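Local coordinates for fatty acyl CoA synthetase FADD13 (FATTY-ACYL-CoA SYNTHETASE) (Mycobacterium tuberculosis, PDB 3R44), which is a member of the ANL superfamily of AMP-binding enzymes, with an AMP-binding region and a C-terminal family region, at residues P284-F289 against K307-V312; Y210-L215 against R258-G263; A203-V208 against L326-D331; I268-R273 against E298-I303. All coordinates share one frame; numbering follows the deposited sequence.

Contact 1: residues P284-F289 against K307-V312; sequences PDFRYF and KNIEVV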
loop_
_atom_site.group_PDB
_atom_site.type_symbol
_atom_site.label_atom_id
_atom_site.label_comp_id
_atom_site.label_asym_id
_atom_site.label_seq_id
_atom_site.Cartn_x
_atom_site.Cartn_y
_atom_site.Cartn_z
ATOM N N PRO A 284 -10.525 21.475 -15.337
ATOM C CA PRO A 284 -11.030 20.731 -16.510
ATOM C C PRO A 284 -10.094 19.629 -17.002
ATOM O O PRO A 284 -10.564 18.731 -17.690
ATOM C CB PRO A 284 -11.223 21.805 -17.584
ATOM C CG PRO A 284 -10.398 22.990 -17.103
ATOM C CD PRO A 284 -10.325 22.913 -15.628
ATOM N N ASP A 285 -8.810 19.694 -16.643
ATOM C CA ASP A 285 -7.869 18.656 -17.067
ATOM C C ASP A 285 -7.967 17.438 -16.145
ATOM O O ASP A 285 -7.450 16.378 -16.507
ATOM C CB ASP A 285 -6.408 19.152 -17.020
ATOM C CG ASP A 285 -6.106 20.305 -18.009
ATOM O OD1 ASP A 285 -6.059 20.060 -19.230
ATOM O OD2 ASP A 285 -5.850 21.434 -17.547
ATOM N N PHE A 286 -8.537 17.575 -14.936
ATOM C CA PHE A 286 -8.472 16.478 -13.955
ATOM C C PHE A 286 -9.517 15.405 -14.302
ATOM O O PHE A 286 -10.716 15.713 -14.449
ATOM C CB PHE A 286 -8.742 17.000 -12.541
ATOM C CG PHE A 286 -8.391 16.015 -11.512
ATOM C CD1 PHE A 286 -7.094 15.918 -11.057
ATOM C CD2 PHE A 286 -9.306 15.044 -11.127
ATOM C CE1 PHE A 286 -6.752 14.952 -10.128
ATOM C CE2 PHE A 286 -8.943 14.012 -10.239
ATOM C CZ PHE A 286 -7.681 13.997 -9.731
ATOM N N ARG A 287 -9.096 14.177 -14.499
ATOM C CA ARG A 287 -10.014 13.130 -14.913
ATOM C C ARG A 287 -10.440 12.217 -13.796
ATOM O O ARG A 287 -11.614 11.906 -13.717
ATOM C CB ARG A 287 -9.408 12.278 -16.046
ATOM C CG ARG A 287 -8.926 13.106 -17.211
ATOM C CD ARG A 287 -8.834 12.280 -18.528
ATOM N NE ARG A 287 -7.870 11.174 -18.382
ATOM C CZ ARG A 287 -6.544 11.269 -18.506
ATOM N NH1 ARG A 287 -5.946 12.427 -18.780
ATOM N NH2 ARG A 287 -5.798 10.149 -18.378
ATOM N N TYR A 288 -9.498 11.709 -13.000
ATOM C CA TYR A 288 -9.859 10.775 -11.939
ATOM C C TYR A 288 -8.835 10.649 -10.820
ATOM O O TYR A 288 -7.659 10.887 -11.006
ATOM C CB TYR A 288 -10.167 9.354 -12.539
ATOM C CG TYR A 288 -9.014 8.721 -13.231
ATOM C CD1 TYR A 288 -8.110 7.913 -12.544
ATOM C CD2 TYR A 288 -8.820 8.915 -14.585
ATOM C CE1 TYR A 288 -7.106 7.321 -13.191
ATOM C CE2 TYR A 288 -7.797 8.335 -15.253
ATOM C CZ TYR A 288 -6.905 7.538 -14.538
ATOM O OH TYR A 288 -5.810 6.930 -15.119
ATOM N N PHE A 289 -9.298 10.176 -9.679
ATOM C CA PHE A 289 -8.432 9.763 -8.629
ATOM C C PHE A 289 -8.276 8.258 -8.629
ATOM O O PHE A 289 -9.179 7.549 -8.999
ATOM C CB PHE A 289 -9.016 10.158 -7.281
ATOM C CG PHE A 289 -8.998 11.642 -6.999
ATOM C CD1 PHE A 289 -7.838 12.284 -6.549
ATOM C CD2 PHE A 289 -10.151 12.377 -7.187
ATOM C CE1 PHE A 289 -7.838 13.658 -6.274
ATOM C CE2 PHE A 289 -10.159 13.759 -6.945
ATOM C CZ PHE A 289 -9.002 14.388 -6.475
ATOM N N LYS A 307 -18.838 16.888 -10.607
ATOM C CA LYS A 307 -17.702 17.773 -10.929
ATOM C C LYS A 307 -16.906 17.196 -12.119
ATOM O O LYS A 307 -15.818 17.683 -12.426
ATOM C CB LYS A 307 -16.804 17.978 -9.702
ATOM C CG LYS A 307 -15.792 19.163 -9.715
ATOM C CD LYS A 307 -15.077 19.377 -8.298
ATOM C CE LYS A 307 -13.674 20.103 -8.356
ATOM N NZ LYS A 307 -13.837 21.599 -8.618
ATOM N N ASN A 308 -17.481 16.186 -12.788
ATOM C CA ASN A 308 -16.835 15.433 -13.872
ATOM C C ASN A 308 -15.509 14.785 -13.479
ATOM O O ASN A 308 -14.551 14.803 -14.262
ATOM C CB ASN A 308 -16.595 16.295 -15.108
ATOM C CG ASN A 308 -17.865 16.808 -15.693
ATOM O OD1 ASN A 308 -18.233 17.981 -15.520
ATOM N ND2 ASN A 308 -18.572 15.923 -16.385
ATOM N N ILE A 309 -15.446 14.258 -12.263
ATOM C CA ILE A 309 -14.242 13.560 -11.795
ATOM C C ILE A 309 -14.613 12.166 -11.431
ATOM O O ILE A 309 -15.562 11.974 -10.677
ATOM C CB ILE A 309 -13.583 14.261 -10.589
ATOM C CG1 ILE A 309 -13.165 15.692 -10.995
ATOM C CG2 ILE A 309 -12.410 13.422 -9.997
ATOM C CD1 ILE A 309 -12.736 16.560 -9.779
ATOM N N GLU A 310 -13.839 11.196 -11.921
ATOM C CA GLU A 310 -14.130 9.784 -11.649
ATOM C C GLU A 310 -13.208 9.228 -10.580
ATOM O O GLU A 310 -12.274 9.895 -10.175
ATOM C CB GLU A 310 -14.073 8.981 -12.934
ATOM C CG GLU A 310 -15.342 9.261 -13.747
ATOM C CD GLU A 310 -15.446 8.507 -15.040
ATOM O OE1 GLU A 310 -14.408 8.187 -15.648
ATOM O OE2 GLU A 310 -16.590 8.254 -15.474
ATOM N N VAL A 311 -13.474 8.004 -10.134
ATOM C CA VAL A 311 -12.659 7.384 -9.112
ATOM C C VAL A 311 -12.323 5.958 -9.547
ATOM O O VAL A 311 -13.209 5.219 -9.980
ATOM C CB VAL A 311 -13.379 7.399 -7.730
ATOM C CG1 VAL A 311 -12.476 6.873 -6.668
ATOM C CG2 VAL A 311 -13.775 8.855 -7.343
ATOM N N VAL A 312 -11.042 5.610 -9.496
ATOM C CA VAL A 312 -10.576 4.235 -9.655
ATOM C C VAL A 312 -10.229 3.693 -8.262
ATOM O O VAL A 312 -9.622 4.390 -7.427
ATOM C CB VAL A 312 -9.352 4.176 -10.593
ATOM C CG1 VAL A 312 -8.661 2.776 -10.563
ATOM C CG2 VAL A 312 -9.782 4.701 -12.018
HETATM O O HOH W 1 -13.254 12.142 -15.813
#

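Contact 2: residues Y210-L215 against R258-G263; sequences YRDRLL and RVCIGG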
loop_
_atom_site.group_PDB
_atom_site.type_symbol
_atom_site.label_atom_id
_atom_site.label_comp_id
_atom_site.label_asym_id
_atom_site.label_seq_id
_atom_site.Cartn_x
_atom_site.Cartn_y
_atom_site.Cartn_z
ATOM N N TYR A 210 0.226 9.276 -22.296
ATOM C CA TYR A 210 1.464 9.991 -22.507
ATOM C C TYR A 210 1.245 11.451 -22.192
ATOM O O TYR A 210 0.247 12.032 -22.625
ATOM C CB TYR A 210 1.908 9.840 -23.937
ATOM C CG TYR A 210 3.191 10.581 -24.264
ATOM C CD1 TYR A 210 4.313 10.456 -23.461
ATOM C CD2 TYR A 210 3.279 11.421 -25.383
ATOM C CE1 TYR A 210 5.532 11.145 -23.771
ATOM C CE2 TYR A 210 4.484 12.109 -25.694
ATOM C CZ TYR A 210 5.601 11.956 -24.867
ATOM O OH TYR A 210 6.783 12.617 -25.142
ATOM N N ARG A 211 2.169 12.025 -21.420
ATOM C CA ARG A 211 2.157 13.418 -20.977
ATOM C C ARG A 211 1.091 13.743 -19.885
ATOM O O ARG A 211 0.972 14.899 -19.494
ATOM C CB ARG A 211 2.059 14.386 -22.184
ATOM C CG ARG A 211 3.199 14.211 -23.184
ATOM C CD ARG A 211 3.326 15.250 -24.297
ATOM N NE ARG A 211 3.867 16.475 -23.721
ATOM C CZ ARG A 211 5.107 16.940 -23.884
ATOM N NH1 ARG A 211 5.984 16.327 -24.684
ATOM N NH2 ARG A 211 5.460 18.062 -23.261
ATOM N N ASP A 212 0.360 12.736 -19.363
ATOM C CA ASP A 212 -0.512 12.980 -18.211
ATOM C C ASP A 212 0.380 13.538 -17.061
ATOM O O ASP A 212 1.584 13.283 -16.969
ATOM C CB ASP A 212 -1.216 11.707 -17.704
ATOM C CG ASP A 212 -2.525 11.396 -18.405
ATOM O OD1 ASP A 212 -3.115 12.275 -19.091
ATOM O OD2 ASP A 212 -3.030 10.229 -18.267
ATOM N N ARG A 213 -0.259 14.320 -16.201
ATOM C CA ARG A 213 0.343 14.869 -15.004
ATOM C C ARG A 213 -0.356 14.276 -13.796
ATOM O O ARG A 213 -1.596 14.336 -13.676
ATOM C CB ARG A 213 0.236 16.390 -15.045
ATOM C CG ARG A 213 0.770 16.911 -16.305
ATOM C CD ARG A 213 0.768 18.396 -16.482
ATOM N NE ARG A 213 1.594 19.197 -15.577
ATOM C CZ ARG A 213 2.860 19.528 -15.799
ATOM N NH1 ARG A 213 3.482 19.031 -16.840
ATOM N NH2 ARG A 213 3.500 20.359 -14.971
ATOM N N LEU A 214 0.422 13.687 -12.894
ATOM C CA LEU A 214 -0.131 12.824 -11.864
ATOM C C LEU A 214 0.284 13.325 -10.488
ATOM O O LEU A 214 1.488 13.418 -10.159
ATOM C CB LEU A 214 0.300 11.354 -12.113
ATOM C CG LEU A 214 -0.358 10.336 -11.168
ATOM C CD1 LEU A 214 -0.335 8.937 -11.791
ATOM C CD2 LEU A 214 0.409 10.307 -9.840
ATOM N N LEU A 215 -0.710 13.631 -9.661
ATOM C CA LEU A 215 -0.474 14.106 -8.296
ATOM C C LEU A 215 -0.263 12.959 -7.325
ATOM O O LEU A 215 -1.119 12.036 -7.212
ATOM C CB LEU A 215 -1.643 14.961 -7.837
ATOM C CG LEU A 215 -1.561 15.391 -6.387
ATOM C CD1 LEU A 215 -0.487 16.485 -6.242
ATOM C CD2 LEU A 215 -2.980 15.853 -5.926
ATOM N N ARG A 258 -2.112 21.607 -13.781
ATOM C CA ARG A 258 -2.897 20.957 -14.806
ATOM C C ARG A 258 -2.891 19.459 -14.617
ATOM O O ARG A 258 -2.644 18.709 -15.550
ATOM C CB ARG A 258 -2.346 21.327 -16.195
ATOM C CG ARG A 258 -2.249 22.866 -16.512
ATOM C CD ARG A 258 -1.659 23.140 -17.949
ATOM N NE ARG A 258 -0.380 22.474 -18.200
ATOM C CZ ARG A 258 0.767 22.824 -17.636
ATOM N NH1 ARG A 258 0.816 23.892 -16.834
ATOM N NH2 ARG A 258 1.858 22.131 -17.895
ATOM N N VAL A 259 -3.191 19.028 -13.402
ATOM C CA VAL A 259 -3.162 17.644 -13.016
ATOM C C VAL A 259 -4.323 16.866 -13.667
ATOM O O VAL A 259 -5.487 17.306 -13.685
ATOM C CB VAL A 259 -3.156 17.514 -11.462
ATOM C CG1 VAL A 259 -3.312 16.020 -10.997
ATOM C CG2 VAL A 259 -1.885 18.133 -10.866
ATOM N N CYS A 260 -3.964 15.710 -14.228
ATOM C CA CYS A 260 -4.889 14.766 -14.839
ATOM C C CYS A 260 -5.377 13.662 -13.955
ATOM O O CYS A 260 -6.543 13.209 -14.112
ATOM C CB CYS A 260 -4.242 14.156 -16.089
ATOM S SG CYS A 260 -3.499 15.328 -17.193
ATOM N N ILE A 261 -4.507 13.142 -13.080
ATOM C CA ILE A 261 -4.830 12.006 -12.274
ATOM C C ILE A 261 -4.259 12.304 -10.904
ATOM O O ILE A 261 -3.201 12.942 -10.791
ATOM C CB ILE A 261 -4.127 10.730 -12.807
ATOM C CG1 ILE A 261 -4.517 10.452 -14.266
ATOM C CG2 ILE A 261 -4.375 9.506 -11.880
ATOM C CD1 ILE A 261 -3.473 9.457 -14.918
ATOM N N GLY A 262 -4.921 11.843 -9.861
ATOM C CA GLY A 262 -4.380 12.004 -8.518
ATOM C C GLY A 262 -4.423 10.720 -7.733
ATOM O O GLY A 262 -5.418 10.011 -7.787
ATOM N N GLY A 263 -3.387 10.443 -6.952
ATOM C CA GLY A 263 -3.455 9.333 -6.034
ATOM C C GLY A 263 -4.099 9.821 -4.730
ATOM O O GLY A 263 -3.843 10.938 -4.281
#

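Contact 3: residues A203-V208 against L326-D331; sequences ASTIDV and LLLSED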
loop_
_atom_site.group_PDB
_atom_site.type_symbol
_atom_site.label_atom_id
_atom_site.label_comp_id
_atom_site.label_asym_id
_atom_site.label_seq_id
_atom_site.Cartn_x
_atom_site.Cartn_y
_atom_site.Cartn_z
ATOM N N ALA A 203 -0.346 0.506 -15.948
ATOM C CA ALA A 203 -0.268 1.303 -17.153
ATOM C C ALA A 203 -1.117 0.720 -18.284
ATOM O O ALA A 203 -1.637 1.461 -19.129
ATOM C CB ALA A 203 1.157 1.437 -17.601
ATOM N N SER A 204 -1.260 -0.603 -18.317
ATOM C CA SER A 204 -2.119 -1.266 -19.328
ATOM C C SER A 204 -3.572 -1.403 -18.969
ATOM O O SER A 204 -4.389 -1.767 -19.821
ATOM C CB SER A 204 -1.613 -2.677 -19.672
ATOM O OG SER A 204 -0.349 -2.585 -20.285
ATOM N N THR A 205 -3.926 -1.109 -17.721
ATOM C CA THR A 205 -5.265 -1.317 -17.234
ATOM C C THR A 205 -5.996 0.024 -17.020
ATOM O O THR A 205 -7.133 0.157 -17.413
ATOM C CB THR A 205 -5.258 -2.145 -15.907
ATOM O OG1 THR A 205 -4.525 -3.377 -16.115
ATOM C CG2 THR A 205 -6.709 -2.395 -15.425
ATOM N N ILE A 206 -5.346 0.997 -16.399
ATOM C CA ILE A 206 -6.060 2.269 -16.141
ATOM C C ILE A 206 -5.923 3.165 -17.354
ATOM O O ILE A 206 -4.991 2.985 -18.153
ATOM C CB ILE A 206 -5.539 3.003 -14.892
ATOM C CG1 ILE A 206 -4.129 3.540 -15.074
ATOM C CG2 ILE A 206 -5.609 2.103 -13.653
ATOM C CD1 ILE A 206 -3.692 4.364 -13.805
ATOM N N ASP A 207 -6.809 4.172 -17.473
ATOM C CA ASP A 207 -6.714 5.114 -18.565
ATOM C C ASP A 207 -5.635 6.152 -18.252
ATOM O O ASP A 207 -5.938 7.260 -17.835
ATOM C CB ASP A 207 -8.073 5.758 -18.844
ATOM C CG ASP A 207 -8.048 6.769 -20.004
ATOM O OD1 ASP A 207 -7.043 6.933 -20.775
ATOM O OD2 ASP A 207 -9.091 7.417 -20.140
ATOM N N VAL A 208 -4.372 5.776 -18.415
ATOM C CA VAL A 208 -3.238 6.693 -18.249
ATOM C C VAL A 208 -2.654 6.972 -19.635
ATOM O O VAL A 208 -2.632 6.055 -20.501
ATOM C CB VAL A 208 -2.175 6.156 -17.295
ATOM C CG1 VAL A 208 -1.568 4.822 -17.795
ATOM C CG2 VAL A 208 -1.070 7.241 -17.031
ATOM N N LEU A 326 -8.454 -3.829 -10.000
ATOM C CA LEU A 326 -8.841 -2.452 -10.222
ATOM C C LEU A 326 -10.295 -2.378 -10.642
ATOM O O LEU A 326 -10.758 -3.182 -11.455
ATOM C CB LEU A 326 -7.923 -1.741 -11.234
ATOM C CG LEU A 326 -6.472 -1.448 -10.756
ATOM C CD1 LEU A 326 -5.749 -0.926 -11.951
ATOM C CD2 LEU A 326 -6.391 -0.444 -9.584
ATOM N N LEU A 327 -11.005 -1.457 -10.011
ATOM C CA LEU A 327 -12.410 -1.146 -10.353
ATOM C C LEU A 327 -12.334 0.119 -11.153
ATOM O O LEU A 327 -12.096 1.215 -10.621
ATOM C CB LEU A 327 -13.257 -1.009 -9.089
ATOM C CG LEU A 327 -14.731 -0.662 -9.312
ATOM C CD1 LEU A 327 -15.376 -1.909 -9.907
ATOM C CD2 LEU A 327 -15.429 -0.216 -8.028
ATOM N N LEU A 328 -12.483 -0.022 -12.452
ATOM C CA LEU A 328 -12.332 1.101 -13.323
ATOM C C LEU A 328 -13.466 2.133 -13.111
ATOM O O LEU A 328 -14.522 1.843 -12.526
ATOM C CB LEU A 328 -12.137 0.610 -14.788
ATOM C CG LEU A 328 -10.898 -0.321 -14.985
ATOM C CD1 LEU A 328 -10.708 -0.702 -16.448
ATOM C CD2 LEU A 328 -9.641 0.287 -14.432
ATOM N N SER A 329 -13.194 3.366 -13.532
ATOM C CA SER A 329 -14.107 4.478 -13.415
ATOM C C SER A 329 -15.549 4.192 -13.859
ATOM O O SER A 329 -16.507 4.484 -13.151
ATOM C CB SER A 329 -13.553 5.606 -14.275
ATOM O OG SER A 329 -12.156 5.742 -14.033
ATOM N N GLU A 330 -15.688 3.602 -15.037
ATOM C CA GLU A 330 -17.004 3.237 -15.585
ATOM C C GLU A 330 -17.877 2.401 -14.619
ATOM O O GLU A 330 -19.107 2.407 -14.739
ATOM C CB GLU A 330 -16.817 2.481 -16.919
ATOM N N ASP A 331 -17.229 1.709 -13.663
ATOM C CA ASP A 331 -17.853 0.733 -12.764
ATOM C C ASP A 331 -18.007 1.246 -11.300
ATOM O O ASP A 331 -18.544 0.539 -10.428
ATOM C CB ASP A 331 -16.976 -0.545 -12.771
ATOM C CG ASP A 331 -17.016 -1.313 -14.111
ATOM O OD1 ASP A 331 -18.031 -1.147 -14.793
ATOM O OD2 ASP A 331 -16.044 -2.079 -14.448
#

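Contact 4: residues I268-R273 against E298-I303; sequences ILNFMR and EALIKI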
loop_
_atom_site.group_PDB
_atom_site.type_symbol
_atom_site.label_atom_id
_atom_site.label_comp_id
_atom_site.label_asym_id
_atom_site.label_seq_id
_atom_site.Cartn_x
_atom_site.Cartn_y
_atom_site.Cartn_z
ATOM N N ILE A 268 -8.899 11.400 2.172
ATOM C CA ILE A 268 -8.361 12.537 1.404
ATOM C C ILE A 268 -9.443 13.092 0.521
ATOM O O ILE A 268 -9.630 14.286 0.493
ATOM C CB ILE A 268 -7.100 12.163 0.534
ATOM C CG1 ILE A 268 -5.854 12.204 1.373
ATOM C CG2 ILE A 268 -6.884 13.116 -0.722
ATOM C CD1 ILE A 268 -4.587 11.685 0.619
ATOM N N LEU A 269 -10.155 12.214 -0.203
ATOM C CA LEU A 269 -11.169 12.668 -1.085
ATOM C C LEU A 269 -12.350 13.283 -0.319
ATOM O O LEU A 269 -12.979 14.212 -0.806
ATOM C CB LEU A 269 -11.691 11.536 -1.943
ATOM C CG LEU A 269 -10.656 11.013 -2.978
ATOM C CD1 LEU A 269 -11.397 10.263 -4.011
ATOM C CD2 LEU A 269 -9.860 12.169 -3.624
ATOM N N ASN A 270 -12.643 12.746 0.858
ATOM C CA ASN A 270 -13.642 13.335 1.708
ATOM C C ASN A 270 -13.223 14.728 2.181
ATOM O O ASN A 270 -14.015 15.703 2.087
ATOM C CB ASN A 270 -13.886 12.421 2.896
ATOM C CG ASN A 270 -15.084 12.824 3.674
ATOM O OD1 ASN A 270 -15.036 12.906 4.930
ATOM N ND2 ASN A 270 -16.182 13.114 2.965
ATOM N N PHE A 271 -11.991 14.888 2.666
ATOM C CA PHE A 271 -11.588 16.230 3.071
ATOM C C PHE A 271 -11.594 17.225 1.940
ATOM O O PHE A 271 -11.997 18.383 2.132
ATOM C CB PHE A 271 -10.233 16.204 3.774
ATOM C CG PHE A 271 -10.259 15.415 5.048
ATOM C CD1 PHE A 271 -11.307 15.585 5.952
ATOM C CD2 PHE A 271 -9.232 14.537 5.368
ATOM C CE1 PHE A 271 -11.327 14.880 7.160
ATOM C CE2 PHE A 271 -9.275 13.815 6.574
ATOM C CZ PHE A 271 -10.293 13.985 7.442
ATOM N N MET A 272 -11.208 16.767 0.754
ATOM C CA MET A 272 -11.080 17.604 -0.428
ATOM C C MET A 272 -12.452 18.115 -0.888
ATOM O O MET A 272 -12.559 19.178 -1.538
ATOM C CB MET A 272 -10.363 16.844 -1.547
ATOM C CG MET A 272 -8.876 16.808 -1.268
ATOM S SD MET A 272 -7.999 15.876 -2.497
ATOM C CE MET A 272 -8.282 16.636 -4.036
ATOM N N ARG A 273 -13.490 17.374 -0.518
ATOM C CA ARG A 273 -14.860 17.759 -0.829
ATOM C C ARG A 273 -15.354 18.854 0.122
ATOM O O ARG A 273 -16.292 19.589 -0.204
ATOM C CB ARG A 273 -15.758 16.523 -0.774
ATOM C CG ARG A 273 -17.155 16.762 -1.214
ATOM C CD ARG A 273 -18.122 16.546 -0.099
ATOM N NE ARG A 273 -19.502 16.827 -0.491
ATOM C CZ ARG A 273 -19.966 18.014 -0.848
ATOM N NH1 ARG A 273 -19.163 19.063 -0.926
ATOM N NH2 ARG A 273 -21.249 18.132 -1.168
ATOM N N GLU A 298 -20.836 5.784 -1.833
ATOM C CA GLU A 298 -21.570 6.204 -3.034
ATOM C C GLU A 298 -21.779 7.714 -3.090
ATOM O O GLU A 298 -21.572 8.325 -4.139
ATOM C CB GLU A 298 -22.930 5.455 -3.204
ATOM N N ALA A 299 -22.131 8.333 -1.963
ATOM C CA ALA A 299 -22.394 9.768 -1.950
ATOM C C ALA A 299 -21.149 10.547 -2.420
ATOM O O ALA A 299 -21.230 11.563 -3.131
ATOM C CB ALA A 299 -22.838 10.210 -0.559
ATOM N N LEU A 300 -19.978 10.070 -2.032
ATOM C CA LEU A 300 -18.763 10.768 -2.439
ATOM C C LEU A 300 -18.476 10.546 -3.890
ATOM O O LEU A 300 -18.059 11.458 -4.561
ATOM C CB LEU A 300 -17.551 10.313 -1.625
ATOM C CG LEU A 300 -17.046 11.189 -0.533
ATOM C CD1 LEU A 300 -15.646 10.589 -0.112
ATOM C CD2 LEU A 300 -17.016 12.704 -0.901
ATOM N N ILE A 301 -18.717 9.331 -4.393
ATOM C CA ILE A 301 -18.494 9.042 -5.801
ATOM C C ILE A 301 -19.370 9.986 -6.627
ATOM O O ILE A 301 -18.928 10.608 -7.607
ATOM C CB ILE A 301 -18.759 7.566 -6.096
ATOM C CG1 ILE A 301 -17.791 6.669 -5.343
ATOM C CG2 ILE A 301 -18.770 7.240 -7.629
ATOM C CD1 ILE A 301 -18.242 5.235 -5.388
ATOM N N LYS A 302 -20.619 10.113 -6.209
ATOM C CA LYS A 302 -21.565 10.924 -6.953
ATOM C C LYS A 302 -21.251 12.404 -6.992
ATOM O O LYS A 302 -21.478 13.059 -8.009
ATOM C CB LYS A 302 -22.984 10.702 -6.427
ATOM C CG LYS A 302 -23.524 9.282 -6.724
ATOM C CD LYS A 302 -24.946 9.143 -6.115
ATOM C CE LYS A 302 -25.915 8.529 -7.059
ATOM N NZ LYS A 302 -27.278 8.564 -6.475
ATOM N N ILE A 303 -20.750 12.962 -5.905
ATOM C CA ILE A 303 -20.484 14.385 -5.899
ATOM C C ILE A 303 -19.260 14.708 -6.765
ATOM O O ILE A 303 -19.269 15.689 -7.513
ATOM C CB ILE A 303 -20.399 14.946 -4.484
ATOM C CG1 ILE A 303 -20.381 16.476 -4.547
ATOM C CG2 ILE A 303 -19.247 14.388 -3.754
ATOM C CD1 ILE A 303 -21.656 17.048 -4.929
#

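Contact 1: residues P284-F289 against K307-V312
Ile309 pushes its CG2 methyl up to two aromatic rings of 284-289. It reaches the edge of the Phe286 ring, near the ring plane, with CG2 3.5 Å from Phe286 CE2, and comes obliquely to Phe289, CG2 lying 3.8 Å from Phe289 CD2. CG of Phe286 is carried anti to the backbone N (chi1 -167°); Phe286 CZ stands 3.4 Å above the plane of the Phe289 ring, over its centre. On the other face of the sheet Tyr288 and Val312 lie side by side, Tyr288 CD1 3.7 Å from Val312 CG2. Behind these side chains runs parallel-strand pairing: Glu310 N gives a nearly straight bond to Arg287 O (2.9 Å), as does Val312 N to Phe289 O (2.7 Å), while that from Phe289 N to Glu310 O is more bent. The paired strands, 288-291 and 310-316, with helix 298-306 between them, form a beta-alpha-beta unit. Asn308, a residue type that tolerates positive phi, is C-prime of the Schellman motif ending that helix. A water donates to Arg287 O and, weakly, to Asn308 O. Further out, Trp251 packs against Phe289 and Ile309, while Tyr288 OH bonds to Asp207 O and Arg287 makes a salt bridge with Asp212.

Contact 2: residues Y210-L215 against R258-G263
Arg213 and Cys260 are joined in both directions. Arg213 O accepts from Cys260 N (2.8 Å) and Ile261 N (3.2 Å), while Arg213 N points almost straight at Cys260 SG (3.5 Å), a long bond suited to the large, soft sulfur; SG stands beside its own backbone N, anti to the carbonyl carbon (chi1 -48°), which brings it there. Leu215 N then donates to Ile261 O, and Leu215 O receives Gly263 N. The last two are regular bonds between parallel strands 213-216 and 261-264 of the large mixed sheet, linked through helix 223-235, strand 238-241 and helix 247-256. Arg258, with positive phi, is C-prime of the Schellman motif closing helix 247-256. Two like charges come close here: Arg258 NH2 sits 3.5 Å above the Arg213 guanidinium, over its centre, the planes 34° apart. Glu257, in a salt bridge with Arg213 NH2, probably eases the repulsion. Apolar contacts lie on both sides of the pair, where branched aliphatic residues suit the buried setting: Leu215 CB lies 3.7 Å from Val259 CG1, and on the opposite face Leu214 CD1 is 4.1 Å from Ile261 CG2. In a mixed contact, Ile261 CD1 touches Asp212 OD2 (3.5 Å), which Arg209 N and Arg287 hold.

Contact 3: residues A203-V208 against L326-D331
Thr205 and Ile206, near the C-terminal end of helix 192-205, meet Leu326 and Leu328 at the close of strand 324-327, so a helix terminus rests against the sheet. The contact is made mainly by methyl groups. Leu326 CD1 comes to 3.5 Å from Ile206 CG2, tighter than usual van der Waals contact, and to 3.9 Å from Thr205 CG2. Ile206 has CG1 between the backbone N and the carbonyl carbon (chi1 68°), which leaves CG2 anti to the carbonyl carbon and turned to the leucine. Leu328 crosses Thr205 at about a right angle: its CD2 is 4.1 Å from Thr205 CG2, and its CD1 lies 3.8 Å from Thr205 O. Threonine suits this place because its two branches divide the work. The methyl faces the leucines, whereas OG1 bonds back to Ser201 O within its own helix and also to Met344 N. The leucines and the beta-branched isoleucine supply apolar bulk without polar atoms to satisfy. Ile206 reaches further across the sheet, onto Tyr288 and Ile290 of strand 288-291, and Leu326 lies against Val312 of strand 310-316. Here the end of a helix and the loop after it pack by aliphatic side chains against the end of a sheet strand, within a layered alpha/beta domain.

Contact 4: residues I268-R273 against E298-I303
Leu300 carries most of this contact, through its two methyls. CD1 meets the backbone of the facing helix, 3.8 Å from Asn270 N, and lies 3.9 Å from Asn270 CB. CD2 takes the next turn, 4.0 Å from Arg273 CB. A branched, wholly apolar tip suits a site where a helix backbone has to be covered, and Leu300 is buried there. Leu269 adds little, its CB being 4.5 Å from Leu300 CD1. The segment axes approach to 10.8 Å and cross at 56°, so contact is confined to a small patch. One turn on from Leu300 the packing is looser and more open to solvent. Ile303, partly exposed, lies under the Arg273 guanidinium, its CG1 3.8 Å from the plane and offset toward the rim. Arg273 is modelled in two conformers, so this placement is doubtful in detail, although a long aliphatic stem with a charged end fits such a border. Around the pair, Leu269 O accepts from Tyr304 OH, a further tie between the two helices. Leu269 and Met272 turn onto Phe289 of strand 288-291, and Met272 also meets Val250 and Ile254, which places helix 266-274 between helices 247-256 and 298-306 and against the sheet.

In the fold
All four contacts belong to the AMP-binding region and gather around one mixed beta-sheet. Contacts 1 and 2, centres about 10 Å apart, join two parallel strand pairs of it, whose inner strands 261-264 and 288-291 are neighbours. Contact 3, its centre about 12 Å from that of contact 1, brings helix 192-205 to strand 324-327, the neighbour of strand 310-316. The centre of contact 4 is about 12 Å from that of contact 1, on the face carrying Phe289, and about 19 Å from those of contacts 2 and 3. Along the chain contact 2 closes before contact 1 opens, contacts 1 and 4 interleave, and contact 3 spans them all. Helices thus cover both faces, and distant stretches of sequence build one compact layered unit.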